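Local coordinates for protein AvtR (Acidianus filamentous virus 6, PDB 4HV0) that regulates transcription in a virus of hyperthermophilic archaea, probably by binding DNA through a ribbon-helix-helix structure, at residues A[53-58]-A[62-67]; A[8-13]-A[22-27]; A[29-34]-A[89-94]. All blocks are in the same frame, centred on the assembly; numbering follows the deposited sequence.

Contact 1. Residues A[53-58]-A[62-67]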
loop_
_atom_site.group_PDB
_atom_site.type_symbol
_atom_site.label_atom_id
_atom_site.label_comp_id
_atom_site.label_asym_id
_atom_site.label_seq_id
_atom_site.Cartn_x
_atom_site.Cartn_y
_atom_site.Cartn_z
ATOM N N SER A 53 3.567 -9.256 8.742
ATOM C CA SER A 53 2.616 -9.946 9.632
ATOM C C SER A 53 1.138 -9.795 9.224
ATOM O O SER A 53 0.785 -8.854 8.517
ATOM C CB SER A 53 2.742 -9.361 11.031
ATOM O OG SER A 53 2.144 -8.067 11.041
ATOM N N TYR A 54 0.268 -10.677 9.732
ATOM C CA TYR A 54 -1.134 -10.737 9.294
ATOM C C TYR A 54 -2.145 -11.189 10.350
ATOM O O TYR A 54 -1.780 -11.522 11.456
ATOM C CB TYR A 54 -1.242 -11.694 8.124
ATOM C CG TYR A 54 -0.745 -13.089 8.426
ATOM C CD1 TYR A 54 -1.392 -13.921 9.358
ATOM C CD2 TYR A 54 0.366 -13.583 7.762
ATOM C CE1 TYR A 54 -0.921 -15.202 9.609
ATOM C CE2 TYR A 54 0.840 -14.861 7.992
ATOM C CZ TYR A 54 0.203 -15.666 8.915
ATOM O OH TYR A 54 0.698 -16.929 9.138
ATOM N N ILE A 55 -3.428 -11.190 9.980
ATOM C CA ILE A 55 -4.464 -11.803 10.787
ATOM C C ILE A 55 -5.329 -12.658 9.896
ATOM O O ILE A 55 -5.417 -12.406 8.701
ATOM C CB ILE A 55 -5.288 -10.784 11.575
ATOM C CG1 ILE A 55 -6.131 -9.933 10.661
ATOM C CG2 ILE A 55 -4.375 -9.880 12.405
ATOM C CD1 ILE A 55 -7.024 -8.986 11.431
ATOM N N ILE A 56 -5.927 -13.695 10.477
ATOM C CA ILE A 56 -6.776 -14.616 9.742
ATOM C C ILE A 56 -8.237 -14.374 10.103
ATOM O O ILE A 56 -8.602 -14.416 11.266
ATOM C CB ILE A 56 -6.332 -16.080 9.988
ATOM C CG1 ILE A 56 -4.870 -16.297 9.580
ATOM C CG2 ILE A 56 -7.159 -17.019 9.165
ATOM C CD1 ILE A 56 -4.200 -17.503 10.216
ATOM N N VAL A 57 -9.067 -14.067 9.110
ATOM C CA VAL A 57 -10.525 -13.885 9.315
ATOM C C VAL A 57 -11.273 -14.699 8.282
ATOM O O VAL A 57 -11.009 -14.577 7.100
ATOM C CB VAL A 57 -10.942 -12.414 9.218
ATOM C CG1 VAL A 57 -12.317 -12.263 9.824
ATOM C CG2 VAL A 57 -9.957 -11.522 9.989
ATOM N N ASN A 58 -12.169 -15.560 8.747
ATOM C CA ASN A 58 -12.784 -16.596 7.919
ATOM C C ASN A 58 -11.830 -17.295 6.994
ATOM O O ASN A 58 -12.127 -17.532 5.824
ATOM C CB ASN A 58 -13.978 -16.030 7.197
ATOM C CG ASN A 58 -15.075 -15.656 8.186
ATOM O OD1 ASN A 58 -15.352 -16.416 9.114
ATOM N ND2 ASN A 58 -15.639 -14.460 8.059
ATOM N N TYR A 62 -5.020 -11.326 6.056
ATOM C CA TYR A 62 -5.055 -9.897 5.792
ATOM C C TYR A 62 -3.785 -9.285 6.387
ATOM O O TYR A 62 -3.588 -9.295 7.598
ATOM C CB TYR A 62 -6.303 -9.259 6.443
ATOM C CG TYR A 62 -7.609 -9.711 5.842
ATOM C CD1 TYR A 62 -8.139 -9.083 4.721
ATOM C CD2 TYR A 62 -8.308 -10.787 6.373
ATOM C CE1 TYR A 62 -9.327 -9.502 4.152
ATOM C CE2 TYR A 62 -9.518 -11.206 5.816
ATOM C CZ TYR A 62 -10.021 -10.556 4.711
ATOM O OH TYR A 62 -11.215 -10.975 4.162
ATOM N N TYR A 63 -2.912 -8.754 5.542
ATOM C CA TYR A 63 -1.603 -8.294 6.005
ATOM C C TYR A 63 -1.677 -6.868 6.513
ATOM O O TYR A 63 -2.281 -6.022 5.902
ATOM C CB TYR A 63 -0.573 -8.447 4.897
ATOM C CG TYR A 63 -0.271 -9.896 4.563
ATOM C CD1 TYR A 63 0.885 -10.526 5.037
ATOM C CD2 TYR A 63 -1.152 -10.638 3.779
ATOM C CE1 TYR A 63 1.150 -11.853 4.722
ATOM C CE2 TYR A 63 -0.895 -11.959 3.459
ATOM C CZ TYR A 63 0.252 -12.564 3.932
ATOM O OH TYR A 63 0.497 -13.883 3.601
ATOM N N ARG A 64 -1.066 -6.623 7.664
ATOM C CA ARG A 64 -0.958 -5.290 8.244
ATOM C C ARG A 64 0.434 -4.740 7.906
ATOM O O ARG A 64 1.438 -5.316 8.305
ATOM C CB ARG A 64 -1.131 -5.352 9.759
ATOM C CG ARG A 64 -2.533 -5.682 10.229
ATOM C CD ARG A 64 -2.861 -4.970 11.531
ATOM N NE ARG A 64 -4.251 -5.206 11.928
ATOM C CZ ARG A 64 -5.323 -4.648 11.354
ATOM N NH1 ARG A 64 -5.201 -3.803 10.331
ATOM N NH2 ARG A 64 -6.540 -4.937 11.808
ATOM N N ILE A 65 0.499 -3.640 7.164
ATOM C CA ILE A 65 1.779 -3.095 6.698
ATOM C C ILE A 65 2.098 -1.764 7.360
ATOM O O ILE A 65 1.297 -0.830 7.320
ATOM C CB ILE A 65 1.784 -2.888 5.181
ATOM C CG1 ILE A 65 1.696 -4.215 4.438
ATOM C CG2 ILE A 65 3.081 -2.223 4.748
ATOM C CD1 ILE A 65 1.496 -4.060 2.949
ATOM N N ASN A 66 3.293 -1.679 7.945
ATOM C CA ASN A 66 3.767 -0.451 8.582
ATOM C C ASN A 66 4.257 0.546 7.544
ATOM O O ASN A 66 5.453 0.757 7.365
ATOM C CB ASN A 66 4.859 -0.737 9.626
ATOM C CG ASN A 66 4.395 -0.458 11.048
ATOM O OD1 ASN A 66 3.260 -0.046 11.278
ATOM N ND2 ASN A 66 5.276 -0.677 12.008
ATOM N N CYS A 67 3.315 1.134 6.827
ATOM C CA CYS A 67 3.657 2.198 5.927
ATOM C C CYS A 67 3.637 3.466 6.747
ATOM O O CYS A 67 2.617 3.782 7.364
ATOM C CB CYS A 67 2.672 2.285 4.780
ATOM S SG CYS A 67 3.332 3.337 3.494
#
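Tyr54 and Tyr63 lie across from each other in a beta hairpin, where strand 54-57 runs antiparallel to strand 60-65 at one margin of a three-stranded sheet; strand 3-6, the N-terminal strand of the copG-type ribbon-helix-helix region, flanks strand 60-65 on its other side. The two tyrosines form a non-hydrogen-bonded pair and point the same way, but their rings are turned steeply, with planes at 78°. The result is an offset edge-to-face pair: the CD2 edge of Tyr54 is the bump, turned toward the face of Tyr63 off centre, CD2 to CE1 3.6 Å. Tyr54 CB rests over the same face as a CH-pi contact, 4.1 Å from the Tyr63 centroid. With CG of Tyr54 set between its backbone N and carbonyl carbon (chi1 57°), CB and ring edge fit together against the CD1-CE1 side of that face. Tyr63 also stacks with Tyr10 of helix 7-19, and its OH bonds to Lys61 NZ.

On the other side of the sheet Val57 crosses the Tyr62 side chain at about a right angle. Its CB lies 3.9 Å from Tyr62 CE2 and its CG2 near CD2, so the branched valine meets that ring bond obliquely. Ile55 reaches its CD1 to Arg64 NH2, 4.1 Å away. In the backbone, Ile55 and Tyr62 make a hydrogen-bonded pair, Ile55 N to Tyr62 O 3.0 Å and Tyr62 N to Ile55 O 2.9 Å. Beyond the tyrosine pair, Ser53 O accepts from Arg64 N at 3.0 Å and also has Tyr63 CA at 3.5 Å.

Contact 2. Residues A[8-13]-A[22-27]; sequences EVYEFL and TSVPAV
Leu13 packs against Val24 and Val27 in a buried contact made by apolar side chains, between helix 7-19 and the first turn of helix 24-36, the two helices of the copG-family ribbon-helix-helix motif. The CA atoms nearest across the segments are those of Leu13 and Val24, 5.8 Å apart. The leucine divides its surface between the two valines. Its CB meets Val24 CG1 at 3.8 Å, the side chains crossing at about a right angle, whereas its CD2 extends further to touch Val27 CG1, also at 3.8 Å. Val24 uses both methyls: CG2 lies against the backbone carbonyl of Leu13, and CG1, placed opposite the valine's own N (chi1 170°), touches both Leu13 and the Tyr10 ring, whose CE1 is 4.1 Å away. Ile65 of strand 60-65 touches Tyr10, Leu13 and Val24, which joins this helix pair to the sheet. Ser23 N-caps the second helix, its OG accepting from Ala26 N at 3.3 Å. Glu51 weakly accepts from Tyr10 OH through OE1 and from Val24 N through OE2, bridging the segments; with no hydrogen bond directly between them, the contact itself probably rests on methyl packing and exclusion of water.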
loop_
_atom_site.group_PDB
_atom_site.type_symbol
_atom_site.label_atom_id
_atom_site.label_comp_id
_atom_site.label_asym_id
_atom_site.label_seq_id
_atom_site.Cartn_x
_atom_site.Cartn_y
_atom_site.Cartn_z
ATOM N N GLU A 8 -3.662 -11.449 -2.014
ATOM C CA GLU A 8 -3.291 -11.242 -3.409
ATOM C C GLU A 8 -2.502 -9.928 -3.619
ATOM O O GLU A 8 -1.477 -9.895 -4.332
ATOM C CB GLU A 8 -4.522 -11.285 -4.300
ATOM C CG GLU A 8 -4.169 -11.252 -5.770
ATOM C CD GLU A 8 -5.371 -11.441 -6.683
ATOM O OE1 GLU A 8 -6.523 -11.480 -6.182
ATOM O OE2 GLU A 8 -5.152 -11.539 -7.918
ATOM N N VAL A 9 -2.948 -8.862 -2.969
ATOM C CA VAL A 9 -2.275 -7.590 -3.076
ATOM C C VAL A 9 -0.886 -7.660 -2.448
ATOM O O VAL A 9 0.101 -7.145 -3.018
ATOM C CB VAL A 9 -3.106 -6.443 -2.447
ATOM C CG1 VAL A 9 -2.282 -5.166 -2.351
ATOM C CG2 VAL A 9 -4.356 -6.189 -3.261
ATOM N N TYR A 10 -0.795 -8.290 -1.282
ATOM C CA TYR A 10 0.484 -8.416 -0.596
ATOM C C TYR A 10 1.482 -9.216 -1.434
ATOM O O TYR A 10 2.643 -8.815 -1.553
ATOM C CB TYR A 10 0.309 -9.073 0.754
ATOM C CG TYR A 10 1.597 -9.142 1.543
ATOM C CD1 TYR A 10 2.120 -8.006 2.151
ATOM C CD2 TYR A 10 2.297 -10.342 1.666
ATOM C CE1 TYR A 10 3.306 -8.060 2.867
ATOM C CE2 TYR A 10 3.476 -10.406 2.392
ATOM C CZ TYR A 10 3.981 -9.262 2.990
ATOM O OH TYR A 10 5.153 -9.321 3.706
ATOM N N GLU A 11 1.036 -10.323 -2.036
ATOM C CA GLU A 11 1.933 -11.114 -2.879
ATOM C C GLU A 11 2.514 -10.193 -3.945
ATOM O O GLU A 11 3.742 -10.120 -4.114
ATOM C CB GLU A 11 1.236 -12.325 -3.539
ATOM C CG GLU A 11 0.633 -13.358 -2.592
ATOM C CD GLU A 11 1.551 -13.800 -1.458
ATOM O OE1 GLU A 11 2.776 -13.929 -1.649
ATOM O OE2 GLU A 11 1.040 -14.021 -0.338
ATOM N N PHE A 12 1.630 -9.473 -4.631
ATOM C CA PHE A 12 2.052 -8.547 -5.665
ATOM C C PHE A 12 3.072 -7.530 -5.167
ATOM O O PHE A 12 4.088 -7.322 -5.799
ATOM C CB PHE A 12 0.865 -7.807 -6.243
ATOM C CG PHE A 12 1.266 -6.667 -7.125
ATOM C CD1 PHE A 12 1.582 -6.888 -8.462
ATOM C CD2 PHE A 12 1.364 -5.371 -6.617
ATOM C CE1 PHE A 12 1.966 -5.844 -9.287
ATOM C CE2 PHE A 12 1.755 -4.319 -7.440
ATOM C CZ PHE A 12 2.056 -4.561 -8.776
ATOM N N LEU A 13 2.809 -6.913 -4.029
ATOM C CA LEU A 13 3.745 -5.949 -3.466
ATOM C C LEU A 13 5.061 -6.581 -3.059
ATOM O O LEU A 13 6.120 -5.980 -3.217
ATOM C CB LEU A 13 3.140 -5.289 -2.234
ATOM C CG LEU A 13 1.969 -4.322 -2.457
ATOM C CD1 LEU A 13 1.364 -3.914 -1.105
ATOM C CD2 LEU A 13 2.363 -3.097 -3.281
ATOM N N THR A 22 14.194 -3.700 -2.535
ATOM C CA THR A 22 13.561 -2.851 -1.513
ATOM C C THR A 22 12.528 -3.601 -0.707
ATOM O O THR A 22 12.191 -4.742 -1.009
ATOM C CB THR A 22 12.827 -1.660 -2.162
ATOM O OG1 THR A 22 12.199 -2.120 -3.371
ATOM C CG2 THR A 22 13.795 -0.492 -2.444
ATOM N N SER A 23 12.000 -2.931 0.306
ATOM C CA SER A 23 10.933 -3.489 1.121
ATOM C C SER A 23 9.531 -3.289 0.513
ATOM O O SER A 23 9.367 -2.554 -0.452
ATOM C CB SER A 23 10.999 -2.852 2.490
ATOM O OG SER A 23 10.813 -1.462 2.361
ATOM N N VAL A 24 8.532 -3.956 1.094
ATOM C CA VAL A 24 7.137 -3.790 0.700
ATOM C C VAL A 24 6.639 -2.366 1.011
ATOM O O VAL A 24 5.936 -1.772 0.188
ATOM C CB VAL A 24 6.251 -4.893 1.327
ATOM C CG1 VAL A 24 4.761 -4.618 1.155
ATOM C CG2 VAL A 24 6.568 -6.220 0.652
ATOM N N PRO A 25 7.025 -1.787 2.158
ATOM C CA PRO A 25 6.669 -0.381 2.367
ATOM C C PRO A 25 7.296 0.619 1.385
ATOM O O PRO A 25 6.706 1.664 1.117
ATOM C CB PRO A 25 7.171 -0.102 3.783
ATOM C CG PRO A 25 7.102 -1.410 4.461
ATOM C CD PRO A 25 7.518 -2.394 3.401
ATOM N N ALA A 26 8.487 0.332 0.883
ATOM C CA ALA A 26 9.101 1.207 -0.119
ATOM C C ALA A 26 8.261 1.203 -1.391
ATOM O O ALA A 26 8.046 2.234 -2.034
ATOM C CB ALA A 26 10.544 0.779 -0.411
ATOM N N VAL A 27 7.773 0.037 -1.753
ATOM C CA VAL A 27 6.944 -0.110 -2.944
ATOM C C VAL A 27 5.606 0.683 -2.751
ATOM O O VAL A 27 5.218 1.480 -3.610
ATOM C CB VAL A 27 6.768 -1.630 -3.231
ATOM C CG1 VAL A 27 5.782 -1.923 -4.349
ATOM C CG2 VAL A 27 8.111 -2.251 -3.548
#

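Contact 3. Residues A[29-34]-A[89-94]; sequences RKILKE and NRFLKE
Ile31 meets Phe91 and Leu92 where helix 24-36, the second helix of the copG-type ribbon-helix-helix region, packs against helix 88-97 from near the end of the chain. The contact is small and buried, and the backbones stay well apart: the nearest CA atoms, of Ile31 and Leu92, are 8.6 Å from each other, so side chains alone bridge the gap. At the start of segment 89-94, Asn89 reaches strand 3-6 instead, its OD1 accepting from Glu6 N. Arg90 follows on the exterior of the helix. Phe91 then presents a ring edge to the isoleucine, CE2 lying 4.2 Å from Ile31 CG2, with that methyl near the ring plane. Leu92 makes the closer approach through a single methyl: its CD2 sits in the fork of Ile31, 3.8 Å from CD1 and 4.0 Å from CG2. Ile31 holds CG1 opposite its carbonyl carbon (chi1 -69°) and CG2 opposite its N, which spreads the two branches around the leucine. Leu13 and Met95 also border Ile31, and Val9 lies against Leu92. One residue on, Lys93 turns back to the same strand, NZ forming a salt bridge with Glu6 OE2. Glu94 closes the segment with a salt bridge one turn back to Arg90, whose NE, 3.0 Å away, meets OE2 nearly in the guanidinium plane but 34° out of the carboxylate plane.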
loop_
_atom_site.group_PDB
_atom_site.type_symbol
_atom_site.label_atom_id
_atom_site.label_comp_id
_atom_site.label_asym_id
_atom_site.label_seq_id
_atom_site.Cartn_x
_atom_site.Cartn_y
_atom_site.Cartn_z
ATOM N N ARG A 29 5.073 3.248 -0.731
ATOM C CA ARG A 29 5.466 4.661 -0.827
ATOM C C ARG A 29 5.686 5.123 -2.257
ATOM O O ARG A 29 5.228 6.201 -2.624
ATOM C CB ARG A 29 6.676 5.002 0.003
ATOM C CG ARG A 29 6.317 5.240 1.451
ATOM C CD ARG A 29 7.405 6.007 2.190
ATOM N NE ARG A 29 8.637 5.235 2.262
ATOM C CZ ARG A 29 8.864 4.230 3.113
ATOM N NH1 ARG A 29 7.941 3.849 4.000
ATOM N NH2 ARG A 29 10.030 3.591 3.068
ATOM N N LYS A 30 6.293 4.295 -3.094
ATOM C CA LYS A 30 6.505 4.688 -4.483
ATOM C C LYS A 30 5.173 4.821 -5.226
ATOM O O LYS A 30 4.957 5.807 -5.940
ATOM C CB LYS A 30 7.459 3.717 -5.185
ATOM C CG LYS A 30 7.874 4.135 -6.594
ATOM C CD LYS A 30 9.265 3.612 -6.953
ATOM C CE LYS A 30 9.553 3.644 -8.457
ATOM N NZ LYS A 30 9.257 2.372 -9.177
ATOM N N ILE A 31 4.260 3.863 -5.032
ATOM C CA ILE A 31 2.931 3.928 -5.658
ATOM C C ILE A 31 2.189 5.177 -5.174
ATOM O O ILE A 31 1.665 5.944 -5.991
ATOM C CB ILE A 31 2.094 2.695 -5.329
ATOM C CG1 ILE A 31 2.678 1.493 -6.017
ATOM C CG2 ILE A 31 0.624 2.872 -5.797
ATOM C CD1 ILE A 31 2.222 0.206 -5.384
ATOM N N LEU A 32 2.201 5.423 -3.864
ATOM C CA LEU A 32 1.566 6.647 -3.336
ATOM C C LEU A 32 2.190 7.932 -3.893
ATOM O O LEU A 32 1.473 8.881 -4.169
ATOM C CB LEU A 32 1.564 6.692 -1.823
ATOM C CG LEU A 32 0.815 5.505 -1.163
ATOM C CD1 LEU A 32 0.812 5.630 0.354
ATOM C CD2 LEU A 32 -0.597 5.258 -1.696
ATOM N N LYS A 33 3.506 7.983 -4.039
ATOM C CA LYS A 33 4.156 9.199 -4.587
ATOM C C LYS A 33 3.750 9.415 -6.029
ATOM O O LYS A 33 3.361 10.504 -6.401
ATOM C CB LYS A 33 5.682 9.145 -4.452
ATOM C CG LYS A 33 6.148 9.383 -3.019
ATOM C CD LYS A 33 7.429 8.617 -2.783
ATOM C CE LYS A 33 8.486 9.499 -2.136
ATOM N NZ LYS A 33 9.827 8.845 -2.119
ATOM N N GLU A 34 3.750 8.351 -6.810
ATOM C CA GLU A 34 3.393 8.426 -8.224
ATOM C C GLU A 34 1.924 8.727 -8.485
ATOM O O GLU A 34 1.605 9.572 -9.299
ATOM C CB GLU A 34 3.829 7.146 -8.949
ATOM C CG GLU A 34 5.359 7.054 -9.019
ATOM C CD GLU A 34 5.879 5.875 -9.820
ATOM O OE1 GLU A 34 5.135 4.888 -9.997
ATOM O OE2 GLU A 34 7.057 5.917 -10.233
ATOM N N ASN A 89 -6.698 -0.594 -0.230
ATOM C CA ASN A 89 -6.579 -1.982 -0.705
ATOM C C ASN A 89 -7.246 -2.122 -2.038
ATOM O O ASN A 89 -6.706 -2.720 -2.930
ATOM C CB ASN A 89 -7.223 -3.003 0.250
ATOM C CG ASN A 89 -7.179 -4.450 -0.295
ATOM O OD1 ASN A 89 -6.152 -5.118 -0.235
ATOM N ND2 ASN A 89 -8.278 -4.927 -0.803
ATOM N N ARG A 90 -8.454 -1.589 -2.166
ATOM C CA ARG A 90 -9.153 -1.715 -3.412
ATOM C C ARG A 90 -8.422 -0.920 -4.532
ATOM O O ARG A 90 -8.359 -1.389 -5.657
ATOM C CB ARG A 90 -10.581 -1.227 -3.300
ATOM C CG ARG A 90 -11.426 -1.542 -4.542
ATOM C CD ARG A 90 -12.798 -0.951 -4.344
ATOM N NE ARG A 90 -13.028 0.111 -5.324
ATOM C CZ ARG A 90 -13.651 1.260 -5.104
ATOM N NH1 ARG A 90 -14.147 1.551 -3.929
ATOM N NH2 ARG A 90 -13.782 2.118 -6.081
ATOM N N PHE A 91 -7.864 0.243 -4.199
ATOM C CA PHE A 91 -7.101 1.013 -5.157
ATOM C C PHE A 91 -5.899 0.209 -5.670
ATOM O O PHE A 91 -5.735 0.046 -6.859
ATOM C CB PHE A 91 -6.676 2.314 -4.479
ATOM C CG PHE A 91 -5.718 3.145 -5.245
ATOM C CD1 PHE A 91 -6.167 4.097 -6.125
ATOM C CD2 PHE A 91 -4.368 3.062 -4.986
ATOM C CE1 PHE A 91 -5.268 4.899 -6.802
ATOM C CE2 PHE A 91 -3.461 3.870 -5.641
ATOM C CZ PHE A 91 -3.907 4.786 -6.552
ATOM N N LEU A 92 -5.111 -0.352 -4.765
ATOM C CA LEU A 92 -3.991 -1.209 -5.170
ATOM C C LEU A 92 -4.454 -2.452 -5.938
ATOM O O LEU A 92 -3.807 -2.873 -6.883
ATOM C CB LEU A 92 -3.188 -1.664 -3.959
ATOM C CG LEU A 92 -2.505 -0.584 -3.148
ATOM C CD1 LEU A 92 -2.096 -1.148 -1.808
ATOM C CD2 LEU A 92 -1.287 -0.082 -3.915
ATOM N N LYS A 93 -5.598 -3.008 -5.563
ATOM C CA LYS A 93 -6.148 -4.181 -6.258
ATOM C C LYS A 93 -6.531 -3.867 -7.705
ATOM O O LYS A 93 -6.300 -4.663 -8.596
ATOM C CB LYS A 93 -7.367 -4.706 -5.489
ATOM C CG LYS A 93 -7.773 -6.137 -5.758
ATOM C CD LYS A 93 -8.743 -6.658 -4.683
ATOM C CE LYS A 93 -10.057 -5.850 -4.547
ATOM N NZ LYS A 93 -11.037 -6.279 -3.494
ATOM N N GLU A 94 -7.119 -2.699 -7.933
ATOM C CA GLU A 94 -7.503 -2.285 -9.277
ATOM C C GLU A 94 -6.304 -1.974 -10.166
ATOM O O GLU A 94 -6.363 -2.089 -11.385
ATOM C CB GLU A 94 -8.386 -1.041 -9.209
ATOM C CG GLU A 94 -9.750 -1.293 -8.584
ATOM C CD GLU A 94 -10.639 -0.075 -8.615
ATOM O OE1 GLU A 94 -10.277 0.941 -9.286
ATOM O OE2 GLU A 94 -11.717 -0.134 -7.996
#

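In the fold
Helix 7-19 connects the three contacts. Contacts 1 and 2 have centres 13 Å apart and meet where Tyr63 CE1 lies 3.6 Å from Tyr10 CE2 and Ile65 CD1 lies 3.8 Å from Val24 CG1, which seats the hairpin on the helix pair. Contacts 2 and 3 share helix 24-36, with centres 10 Å apart; Leu13 CD2 and Ile31 CD1, at 3.9 Å, join their apolar side chains, and Val9 CG1 also meets Leu92 CB. Contacts 1 and 3 are about 17 Å apart between centres and touch through Cys67 and Arg29. Along the chain, contact 3 closes a long loop within which the hairpin of contact 1 is nested.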